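Putative Lipoprotein (Shewanella oneidensis, PDB 3U24) is of unknown function but binds zinc and belongs to the DUF885 family of the peptidase MA clan, consistent with a zinc-dependent, peptidase-like protein. Local coordinates at residues L263-M268 / T476-S481; V443-R447 / Y528-Y532; L138-R143 / Q192-L198. One frame throughout, in Å; residues are numbered along the deposited sequence.

Interaction 1: L263-M268 / T476-S481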
loop_
_atom_site.group_PDB
_atom_site.type_symbol
_atom_site.label_atom_id
_atom_site.label_comp_id
_atom_site.label_asym_id
_atom_site.label_seq_id
_atom_site.Cartn_x
_atom_site.Cartn_y
_atom_site.Cartn_z
ATOM N N LEU A 263 -18.026 -7.484 2.982
ATOM C CA LEU A 263 -16.709 -8.134 2.850
ATOM C C LEU A 263 -16.333 -8.907 4.148
ATOM O O LEU A 263 -15.771 -9.999 4.102
ATOM C CB LEU A 263 -15.631 -7.110 2.571
ATOM C CG LEU A 263 -14.234 -7.685 2.242
ATOM C CD1 LEU A 263 -14.204 -8.338 0.857
ATOM C CD2 LEU A 263 -13.198 -6.612 2.372
ATOM N N TYR A 264 -16.600 -8.284 5.286
ATOM C CA TYR A 264 -16.348 -8.903 6.594
ATOM C C TYR A 264 -17.099 -10.228 6.699
ATOM O O TYR A 264 -16.530 -11.220 7.091
ATOM C CB TYR A 264 -16.808 -7.988 7.719
ATOM C CG TYR A 264 -16.876 -8.645 9.088
ATOM C CD1 TYR A 264 -15.739 -8.804 9.853
ATOM C CD2 TYR A 264 -18.100 -9.059 9.632
ATOM C CE1 TYR A 264 -15.809 -9.384 11.099
ATOM C CE2 TYR A 264 -18.183 -9.630 10.869
ATOM C CZ TYR A 264 -17.018 -9.792 11.604
ATOM O OH TYR A 264 -17.070 -10.357 12.845
ATOM N N GLN A 265 -18.371 -10.231 6.343
ATOM C CA GLN A 265 -19.160 -11.459 6.413
ATOM C C GLN A 265 -18.576 -12.543 5.500
ATOM O O GLN A 265 -18.452 -13.695 5.911
ATOM C CB GLN A 265 -20.649 -11.194 6.117
ATOM C CG GLN A 265 -21.279 -10.251 7.169
ATOM C CD GLN A 265 -22.717 -9.805 6.835
ATOM O OE1 GLN A 265 -23.106 -9.665 5.652
ATOM N NE2 GLN A 265 -23.511 -9.598 7.878
ATOM N N LYS A 266 -18.152 -12.170 4.295
ATOM C CA LYS A 266 -17.458 -13.109 3.435
ATOM C C LYS A 266 -16.130 -13.591 4.064
ATOM O O LYS A 266 -15.751 -14.765 3.907
ATOM C CB LYS A 266 -17.184 -12.516 2.054
ATOM C CG LYS A 266 -18.389 -12.423 1.105
ATOM C CD LYS A 266 -17.974 -11.619 -0.148
ATOM C CE LYS A 266 -19.159 -11.122 -0.968
ATOM N NZ LYS A 266 -19.688 -12.279 -1.734
ATOM N N ALA A 267 -15.417 -12.690 4.726
ATOM C CA ALA A 267 -14.101 -13.039 5.314
ATOM C C ALA A 267 -14.284 -14.072 6.443
ATOM O O ALA A 267 -13.529 -15.043 6.548
ATOM C CB ALA A 267 -13.355 -11.788 5.805
HETATM N N MSE A 268 -15.350 -13.899 7.210
HETATM C CA MSE A 268 -15.685 -14.850 8.308
HETATM C C MSE A 268 -15.980 -16.234 7.779
HETATM O O MSE A 268 -15.518 -17.204 8.345
HETATM C CB MSE A 268 -16.871 -14.353 9.144
HETATM C CG MSE A 268 -16.560 -13.135 10.041
HETATM SE SE MSE A 268 -15.290 -13.438 11.513
HETATM C CE MSE A 268 -16.592 -14.243 12.788
ATOM N N THR A 476 -8.640 -8.417 7.096
ATOM C CA THR A 476 -9.947 -7.818 6.919
ATOM C C THR A 476 -10.766 -7.918 8.191
ATOM O O THR A 476 -11.343 -6.934 8.638
ATOM C CB THR A 476 -10.708 -8.459 5.719
ATOM O OG1 THR A 476 -10.059 -8.052 4.531
ATOM C CG2 THR A 476 -12.172 -8.036 5.624
ATOM N N ILE A 477 -10.811 -9.098 8.775
ATOM C CA ILE A 477 -11.494 -9.292 10.067
ATOM C C ILE A 477 -10.973 -8.311 11.135
ATOM O O ILE A 477 -11.746 -7.653 11.854
ATOM C CB ILE A 477 -11.368 -10.751 10.524
ATOM C CG1 ILE A 477 -12.052 -11.642 9.499
ATOM C CG2 ILE A 477 -11.994 -10.995 11.900
ATOM C CD1 ILE A 477 -11.942 -13.111 9.794
ATOM N N LEU A 478 -9.670 -8.198 11.211
ATOM C CA LEU A 478 -9.018 -7.386 12.206
ATOM C C LEU A 478 -9.339 -5.916 11.998
ATOM O O LEU A 478 -9.773 -5.203 12.936
ATOM C CB LEU A 478 -7.506 -7.602 12.121
ATOM C CG LEU A 478 -6.616 -6.692 12.984
ATOM C CD1 LEU A 478 -6.461 -7.316 14.342
ATOM C CD2 LEU A 478 -5.213 -6.497 12.415
ATOM N N ASP A 479 -9.146 -5.447 10.766
ATOM C CA ASP A 479 -9.302 -4.012 10.522
ATOM C C ASP A 479 -10.742 -3.569 10.805
ATOM O O ASP A 479 -10.979 -2.562 11.488
ATOM C CB ASP A 479 -8.871 -3.611 9.122
ATOM C CG ASP A 479 -8.746 -2.092 8.964
ATOM O OD1 ASP A 479 -7.753 -1.503 9.487
ATOM O OD2 ASP A 479 -9.625 -1.495 8.284
ATOM N N TYR A 480 -11.686 -4.369 10.327
ATOM C CA TYR A 480 -13.099 -4.102 10.482
ATOM C C TYR A 480 -13.511 -4.206 11.932
ATOM O O TYR A 480 -14.172 -3.311 12.458
ATOM C CB TYR A 480 -13.918 -5.075 9.609
ATOM C CG TYR A 480 -15.409 -4.812 9.604
ATOM C CD1 TYR A 480 -15.970 -3.868 8.749
ATOM C CD2 TYR A 480 -16.255 -5.474 10.478
ATOM C CE1 TYR A 480 -17.357 -3.605 8.761
ATOM C CE2 TYR A 480 -17.627 -5.219 10.502
ATOM C CZ TYR A 480 -18.184 -4.300 9.629
ATOM O OH TYR A 480 -19.565 -4.055 9.651
ATOM N N SER A 481 -13.123 -5.296 12.589
ATOM C CA SER A 481 -13.560 -5.518 13.966
ATOM C C SER A 481 -13.037 -4.452 14.921
ATOM O O SER A 481 -13.744 -4.056 15.818
ATOM C CB SER A 481 -13.230 -6.921 14.441
ATOM O OG SER A 481 -13.785 -7.864 13.516
HETATM O O HOH W 1 -14.928 -9.982 14.366
#
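Tyr264 lays its ring against that of Tyr480 in an offset stack, centroids 4.7 Å apart and planes 25° from parallel. The overlap is slight: the CD2-CE2 side of Tyr480 lies over the CG end of Tyr264, with Tyr264 CD1 to Tyr480 CD2 at 3.4 Å, and Tyr264 CB sits over a face of the Tyr480 ring in a CH-pi contact. Both rings leave their helices with CG trans to the backbone N (chi1 167° at Tyr264), which carries Tyr264 across the gap. The other face of the Tyr264 ring is met by Met268 CG, one turn on. This is helix-on-helix packing in a mainly helical protein: segments 263-268 and 476-481, on helices 260-289 and 459-485, run roughly antiparallel, their axes at 138° and 9.5 Å apart. Beside the ring pair the interface is aliphatic. Thr476 CG2 wedges between Leu263 CD2, at 3.7 Å, and Ala267 CB, and Ile477 CG1 also leans on Ala267 CB. Beyond CG, the selenomethionine Met268 chain bends at chi2 and chi3, and its SE lies 3.8 Å from Ile477 CD1. A water in the plane of the Tyr264 ring joins Tyr264 OH, 2.7 Å away, to Ser481 OG, to which it donates. Ser481 OG in turn donates to Ile477 O at 2.6 Å. The backbone N-H of Ser481 meets that oxygen from the opposite face. Tyr525 of helix 523-542 covers Leu263, Ala267 and Thr476.

Interaction 2: V443-R447 / Y528-Y532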
loop_
_atom_site.group_PDB
_atom_site.type_symbol
_atom_site.label_atom_id
_atom_site.label_comp_id
_atom_site.label_asym_id
_atom_site.label_seq_id
_atom_site.Cartn_x
_atom_site.Cartn_y
_atom_site.Cartn_z
ATOM N N VAL A 443 -2.867 -11.534 -5.189
ATOM C CA VAL A 443 -3.440 -12.615 -4.323
ATOM C C VAL A 443 -4.204 -13.673 -5.124
ATOM O O VAL A 443 -4.041 -14.880 -4.931
ATOM C CB VAL A 443 -4.310 -12.011 -3.206
ATOM C CG1 VAL A 443 -4.936 -13.078 -2.274
ATOM C CG2 VAL A 443 -3.474 -10.988 -2.414
ATOM N N TYR A 444 -4.992 -13.210 -6.080
ATOM C CA TYR A 444 -5.733 -14.097 -7.004
ATOM C C TYR A 444 -4.769 -15.022 -7.724
ATOM O O TYR A 444 -5.006 -16.249 -7.805
ATOM C CB TYR A 444 -6.578 -13.286 -7.976
ATOM C CG TYR A 444 -7.005 -14.061 -9.178
ATOM C CD1 TYR A 444 -8.082 -14.931 -9.121
ATOM C CD2 TYR A 444 -6.286 -13.993 -10.363
ATOM C CE1 TYR A 444 -8.450 -15.662 -10.245
ATOM C CE2 TYR A 444 -6.642 -14.730 -11.452
ATOM C CZ TYR A 444 -7.720 -15.571 -11.391
ATOM O OH TYR A 444 -8.068 -16.306 -12.517
ATOM N N THR A 445 -3.623 -14.505 -8.165
ATOM C CA THR A 445 -2.733 -15.385 -8.940
ATOM C C THR A 445 -2.191 -16.579 -8.152
ATOM O O THR A 445 -1.970 -17.654 -8.712
ATOM C CB THR A 445 -1.577 -14.652 -9.639
ATOM O OG1 THR A 445 -0.722 -14.071 -8.658
ATOM C CG2 THR A 445 -2.103 -13.632 -10.626
ATOM N N GLU A 446 -2.017 -16.401 -6.854
ATOM C CA GLU A 446 -1.571 -17.490 -6.015
ATOM C C GLU A 446 -2.581 -18.664 -6.082
ATOM O O GLU A 446 -2.221 -19.819 -6.328
ATOM C CB GLU A 446 -1.391 -17.014 -4.569
ATOM C CG GLU A 446 -0.598 -15.723 -4.414
ATOM C CD GLU A 446 -0.775 -15.057 -3.050
ATOM O OE1 GLU A 446 -1.544 -15.586 -2.220
ATOM O OE2 GLU A 446 -0.151 -13.998 -2.805
ATOM N N ARG A 447 -3.847 -18.344 -5.913
ATOM C CA ARG A 447 -4.877 -19.351 -5.919
ATOM C C ARG A 447 -5.024 -19.987 -7.304
ATOM O O ARG A 447 -5.031 -21.217 -7.450
ATOM C CB ARG A 447 -6.171 -18.722 -5.402
ATOM C CG ARG A 447 -7.454 -19.475 -5.664
ATOM C CD ARG A 447 -7.638 -20.697 -4.824
ATOM N NE ARG A 447 -7.804 -20.317 -3.418
ATOM C CZ ARG A 447 -8.388 -21.065 -2.469
ATOM N NH1 ARG A 447 -8.902 -22.281 -2.756
ATOM N NH2 ARG A 447 -8.454 -20.562 -1.228
ATOM N N TYR A 528 -8.954 -9.468 -4.172
ATOM C CA TYR A 528 -8.968 -10.896 -4.404
ATOM C C TYR A 528 -10.386 -11.477 -4.545
ATOM O O TYR A 528 -10.686 -12.219 -5.492
ATOM C CB TYR A 528 -8.218 -11.590 -3.285
ATOM C CG TYR A 528 -8.485 -13.065 -3.152
ATOM C CD1 TYR A 528 -8.142 -13.954 -4.166
ATOM C CD2 TYR A 528 -9.042 -13.578 -1.986
ATOM C CE1 TYR A 528 -8.355 -15.319 -4.026
ATOM C CE2 TYR A 528 -9.282 -14.929 -1.847
ATOM C CZ TYR A 528 -8.941 -15.794 -2.863
ATOM O OH TYR A 528 -9.194 -17.127 -2.696
ATOM N N ARG A 529 -11.262 -11.123 -3.629
ATOM C CA ARG A 529 -12.607 -11.697 -3.597
ATOM C C ARG A 529 -13.377 -11.224 -4.807
ATOM O O ARG A 529 -14.044 -12.022 -5.465
ATOM C CB ARG A 529 -13.342 -11.309 -2.298
ATOM C CG ARG A 529 -14.462 -12.255 -1.852
ATOM C CD ARG A 529 -14.012 -13.704 -1.600
ATOM N NE ARG A 529 -14.492 -14.616 -2.639
ATOM C CZ ARG A 529 -14.174 -15.914 -2.742
ATOM N NH1 ARG A 529 -13.385 -16.533 -1.858
ATOM N NH2 ARG A 529 -14.676 -16.614 -3.748
ATOM N N GLU A 530 -13.275 -9.926 -5.130
ATOM C CA GLU A 530 -14.004 -9.411 -6.309
ATOM C C GLU A 530 -13.511 -10.021 -7.612
ATOM O O GLU A 530 -14.305 -10.298 -8.472
ATOM C CB GLU A 530 -13.972 -7.877 -6.410
ATOM C CG GLU A 530 -14.924 -7.141 -5.488
ATOM C CD GLU A 530 -15.046 -5.662 -5.854
ATOM O OE1 GLU A 530 -14.130 -4.890 -5.530
ATOM O OE2 GLU A 530 -16.029 -5.266 -6.506
ATOM N N ILE A 531 -12.208 -10.214 -7.760
ATOM C CA ILE A 531 -11.626 -10.797 -8.976
ATOM C C ILE A 531 -12.027 -12.275 -9.151
ATOM O O ILE A 531 -12.505 -12.682 -10.240
ATOM C CB ILE A 531 -10.082 -10.650 -9.025
ATOM C CG1 ILE A 531 -9.688 -9.175 -9.131
ATOM C CG2 ILE A 531 -9.492 -11.410 -10.209
ATOM C CD1 ILE A 531 -8.198 -8.909 -8.934
ATOM N N TYR A 532 -11.873 -13.065 -8.096
ATOM C CA TYR A 532 -12.273 -14.478 -8.127
ATOM C C TYR A 532 -13.771 -14.620 -8.375
ATOM O O TYR A 532 -14.170 -15.397 -9.235
ATOM C CB TYR A 532 -11.893 -15.215 -6.823
ATOM C CG TYR A 532 -11.881 -16.711 -6.970
ATOM C CD1 TYR A 532 -13.048 -17.465 -6.814
ATOM C CD2 TYR A 532 -10.697 -17.395 -7.279
ATOM C CE1 TYR A 532 -13.035 -18.861 -6.948
ATOM C CE2 TYR A 532 -10.668 -18.796 -7.452
ATOM C CZ TYR A 532 -11.846 -19.525 -7.301
ATOM O OH TYR A 532 -11.821 -20.912 -7.455
#
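Val443 CG1 presses over a face of the Tyr528 ring, 4.1 Å from its centroid, in a CH-pi contact between helices 435-451 and 523-542. Segments 443-447 and 528-532 of these helices cross at 55° in a buried helix pair, consistent with ridges-into-grooves packing of rows four residues apart: Val443 and Arg447 on one, Tyr528 and Tyr532 on the other. A second CH-pi contact runs the other way, Ile531 CG2 standing over a face of the Tyr444 ring, while Tyr532 CD2 meets that ring at its edge. The Tyr528 ring sets its edge against the opposing backbone, Tyr528 CD1 lying 3.7 Å from Tyr444 CA; its CG is trans to the backbone N (chi1 162°), which turns the ring toward the partner helix. An alanine in place of Tyr528 would probably open a gap between Val443 and Arg447 and leave Val443 CG1 without its aromatic face. Polar ends are held from outside: Tyr444 OH bonds to His552 and Arg535, and Tyr532 OH to Glu451. The zinc ligands His408 and Glu439 lie beside Val443, and Glu446 OE2, on the same helix, bonds to His408 ND1 as a second-shell partner. The Arg447 chain bends at chi2 and chi3, which leaves the guanidinium and Tyr528 ring planes 21° apart. Arg447 NE bonds to Tyr465 OH, whereas Tyr528 OH stays 3.6 Å from Arg447 NE, a contact without a hydrogen bond.

Interaction 3: L138-R143 / Q192-L198. With IMD (imidazole), chain B.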
loop_
_atom_site.group_PDB
_atom_site.type_symbol
_atom_site.label_atom_id
_atom_site.label_comp_id
_atom_site.label_asym_id
_atom_site.label_seq_id
_atom_site.Cartn_x
_atom_site.Cartn_y
_atom_site.Cartn_z
ATOM N N LEU A 138 22.673 20.319 -7.238
ATOM C CA LEU A 138 22.663 20.526 -5.786
ATOM C C LEU A 138 22.228 21.944 -5.435
ATOM O O LEU A 138 21.361 22.153 -4.588
ATOM C CB LEU A 138 24.013 20.171 -5.174
ATOM C CG LEU A 138 24.253 20.487 -3.694
ATOM C CD1 LEU A 138 23.398 19.599 -2.803
ATOM C CD2 LEU A 138 25.772 20.360 -3.390
ATOM N N ASP A 139 22.786 22.904 -6.130
ATOM C CA ASP A 139 22.395 24.283 -5.928
ATOM C C ASP A 139 20.880 24.476 -6.161
ATOM O O ASP A 139 20.269 25.212 -5.430
ATOM C CB ASP A 139 23.248 25.233 -6.781
ATOM C CG ASP A 139 24.755 25.278 -6.332
ATOM O OD1 ASP A 139 25.212 24.449 -5.483
ATOM O OD2 ASP A 139 25.513 26.154 -6.851
ATOM N N ASP A 140 20.268 23.801 -7.125
ATOM C CA ASP A 140 18.819 23.917 -7.293
ATOM C C ASP A 140 18.079 23.293 -6.114
ATOM O O ASP A 140 17.142 23.885 -5.588
ATOM C CB ASP A 140 18.298 23.240 -8.570
ATOM C CG ASP A 140 18.880 23.835 -9.857
ATOM O OD1 ASP A 140 19.671 24.803 -9.786
ATOM O OD2 ASP A 140 18.566 23.294 -10.956
ATOM N N ARG A 141 18.488 22.099 -5.702
ATOM C CA ARG A 141 17.908 21.499 -4.511
ATOM C C ARG A 141 18.024 22.404 -3.272
ATOM O O ARG A 141 17.060 22.606 -2.588
ATOM C CB ARG A 141 18.601 20.191 -4.191
ATOM C CG ARG A 141 18.131 18.988 -4.993
ATOM C CD ARG A 141 18.889 17.743 -4.526
ATOM N NE ARG A 141 20.192 17.647 -5.170
ATOM C CZ ARG A 141 21.257 17.019 -4.677
ATOM N NH1 ARG A 141 21.223 16.468 -3.492
ATOM N NH2 ARG A 141 22.367 16.981 -5.366
ATOM N N LEU A 142 19.210 22.931 -2.999
ATOM C CA LEU A 142 19.433 23.764 -1.792
ATOM C C LEU A 142 18.660 25.082 -1.839
ATOM O O LEU A 142 18.210 25.558 -0.820
ATOM C CB LEU A 142 20.925 24.034 -1.575
ATOM C CG LEU A 142 21.674 22.731 -1.281
ATOM C CD1 LEU A 142 23.170 22.975 -1.267
ATOM C CD2 LEU A 142 21.229 22.113 0.036
ATOM N N ARG A 143 18.517 25.663 -3.020
ATOM C CA ARG A 143 17.726 26.875 -3.157
ATOM C C ARG A 143 16.254 26.570 -2.921
ATOM O O ARG A 143 15.541 27.410 -2.364
ATOM C CB ARG A 143 17.917 27.526 -4.513
ATOM C CG ARG A 143 19.256 28.241 -4.612
ATOM C CD ARG A 143 19.571 28.834 -5.993
ATOM N NE ARG A 143 20.822 29.586 -5.907
ATOM C CZ ARG A 143 21.894 29.400 -6.685
ATOM N NH1 ARG A 143 21.895 28.530 -7.679
ATOM N NH2 ARG A 143 22.979 30.126 -6.484
ATOM N N GLN A 192 26.698 20.240 3.434
ATOM C CA GLN A 192 26.376 20.361 2.005
ATOM C C GLN A 192 26.177 21.826 1.608
ATOM O O GLN A 192 26.675 22.258 0.580
ATOM C CB GLN A 192 25.104 19.608 1.626
ATOM C CG GLN A 192 25.203 18.107 1.653
ATOM C CD GLN A 192 24.147 17.447 0.741
ATOM O OE1 GLN A 192 24.435 17.117 -0.411
ATOM N NE2 GLN A 192 22.915 17.320 1.243
ATOM N N VAL A 193 25.435 22.576 2.422
ATOM C CA VAL A 193 25.226 23.983 2.122
ATOM C C VAL A 193 26.562 24.759 2.146
ATOM O O VAL A 193 26.905 25.413 1.152
ATOM C CB VAL A 193 24.196 24.628 3.071
ATOM C CG1 VAL A 193 24.199 26.146 2.895
ATOM C CG2 VAL A 193 22.808 24.028 2.816
ATOM N N ALA A 194 27.348 24.587 3.206
ATOM C CA ALA A 194 28.614 25.309 3.364
ATOM C C ALA A 194 29.564 25.098 2.188
ATOM O O ALA A 194 30.279 26.030 1.814
ATOM C CB ALA A 194 29.315 24.915 4.666
ATOM N N ASP A 195 29.568 23.896 1.606
ATOM C CA ASP A 195 30.546 23.555 0.566
ATOM C C ASP A 195 29.969 23.555 -0.866
ATOM O O ASP A 195 30.664 23.165 -1.830
ATOM C CB ASP A 195 31.195 22.191 0.867
ATOM C CG ASP A 195 32.048 22.208 2.160
ATOM O OD1 ASP A 195 32.495 23.311 2.614
ATOM O OD2 ASP A 195 32.268 21.105 2.721
ATOM N N SER A 196 28.722 24.003 -0.981
ATOM C CA SER A 196 28.028 24.152 -2.257
ATOM C C SER A 196 28.476 25.428 -2.996
ATOM O O SER A 196 29.236 26.254 -2.476
ATOM C CB SER A 196 26.516 24.272 -2.000
ATOM O OG SER A 196 26.211 25.556 -1.476
ATOM N N GLY A 197 27.897 25.605 -4.178
ATOM C CA GLY A 197 28.155 26.748 -4.992
ATOM C C GLY A 197 27.240 27.915 -4.699
ATOM O O GLY A 197 27.319 28.897 -5.415
ATOM N N LEU A 198 26.383 27.838 -3.676
ATOM C CA LEU A 198 25.573 28.997 -3.315
ATOM C C LEU A 198 26.470 30.192 -2.961
ATOM O O LEU A 198 27.591 30.029 -2.483
ATOM C CB LEU A 198 24.629 28.716 -2.136
ATOM C CG LEU A 198 23.588 27.610 -2.333
ATOM C CD1 LEU A 198 22.536 27.596 -1.232
ATOM C CD2 LEU A 198 22.915 27.745 -3.669
HETATM N N1 IMD B . 32.344 21.174 7.418
HETATM C C2 IMD B . 32.929 21.275 6.182
HETATM N N3 IMD B . 32.634 22.491 5.667
HETATM C C4 IMD B . 31.849 23.161 6.565
HETATM C C5 IMD B . 31.663 22.330 7.669
#
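A partly buried contact packs the first turns of helix 138-148 against the C-terminal part of helix 187-195 and the turn that leads on from it, joining Leu138, Asp139, Leu142 and Arg143 to Gln192, Val193, Ser196, Gly197 and Leu198, far from the centre of the chain. One hydrogen bond crosses it: Gly197 N donates to Asp139 OD1 over 3.2 Å, meeting the carboxylate on its syn side, 20° out of plane. Asp139 is swung there with CG trans to the carbonyl carbon (chi1 -67°). Leu142 forms the apolar centre, its branches parted: CD2 touches Val193 CG2 at 3.7 Å, CD1 meets Ser196 CB, and its CB rests on Leu198 CD1. Ser196 to Leu198 form an ST turn: Ser196 OG accepts from Leu198 N at 3.2 Å and itself donates to Val193 O, in the carbonyl plane on a lone pair. Val193 O also receives Ser196 N, so the turn is tied at several points. Helix 200-234 follows, and its Lys203 NZ bonds to Ala194 O and Ser196 O. On the outer side Arg143 and Leu198 run alongside one another, pointing opposite ways, Leu198 CD2 lying over a face of the guanidinium, 3.6 Å from Arg143 NE; that NE makes a salt bridge to Glu202. At the other margin Leu138 CD1 touches Gln192 OE1 and covers a face of the Arg141 guanidinium, which bonds to Ala136 O and Ile131 O near the zinc ligand Glu133. Away from the interface, N3 of an imidazole, probably from the crystallisation liquor, donates to Asp195 OD1 at 3.2 Å.

How the interactions relate
From the N terminus, interaction 3 comes first: it closes a largely helical loop of 48 residues between 138-143 and 192-198, complete before the others begin. Interaction 1 opens at 263-268; interaction 2 opens at 443-447, before interaction 1 closes at 476-481, and itself closes at 528-532. The two therefore cross, and with helices 435-451 and 459-485 consecutive they bind helices 260-289, 435-451, 459-485 and 523-542 into one block beside the zinc site of His408, His414 and Glu439. Their centres lie 16 Å apart, and Lys266 packs on Arg529. Interaction 3 sits across the chain's centre, its own centre about 51 Å and 49 Å from the centres of interactions 1 and 2, joining helices 138-148 and 187-195.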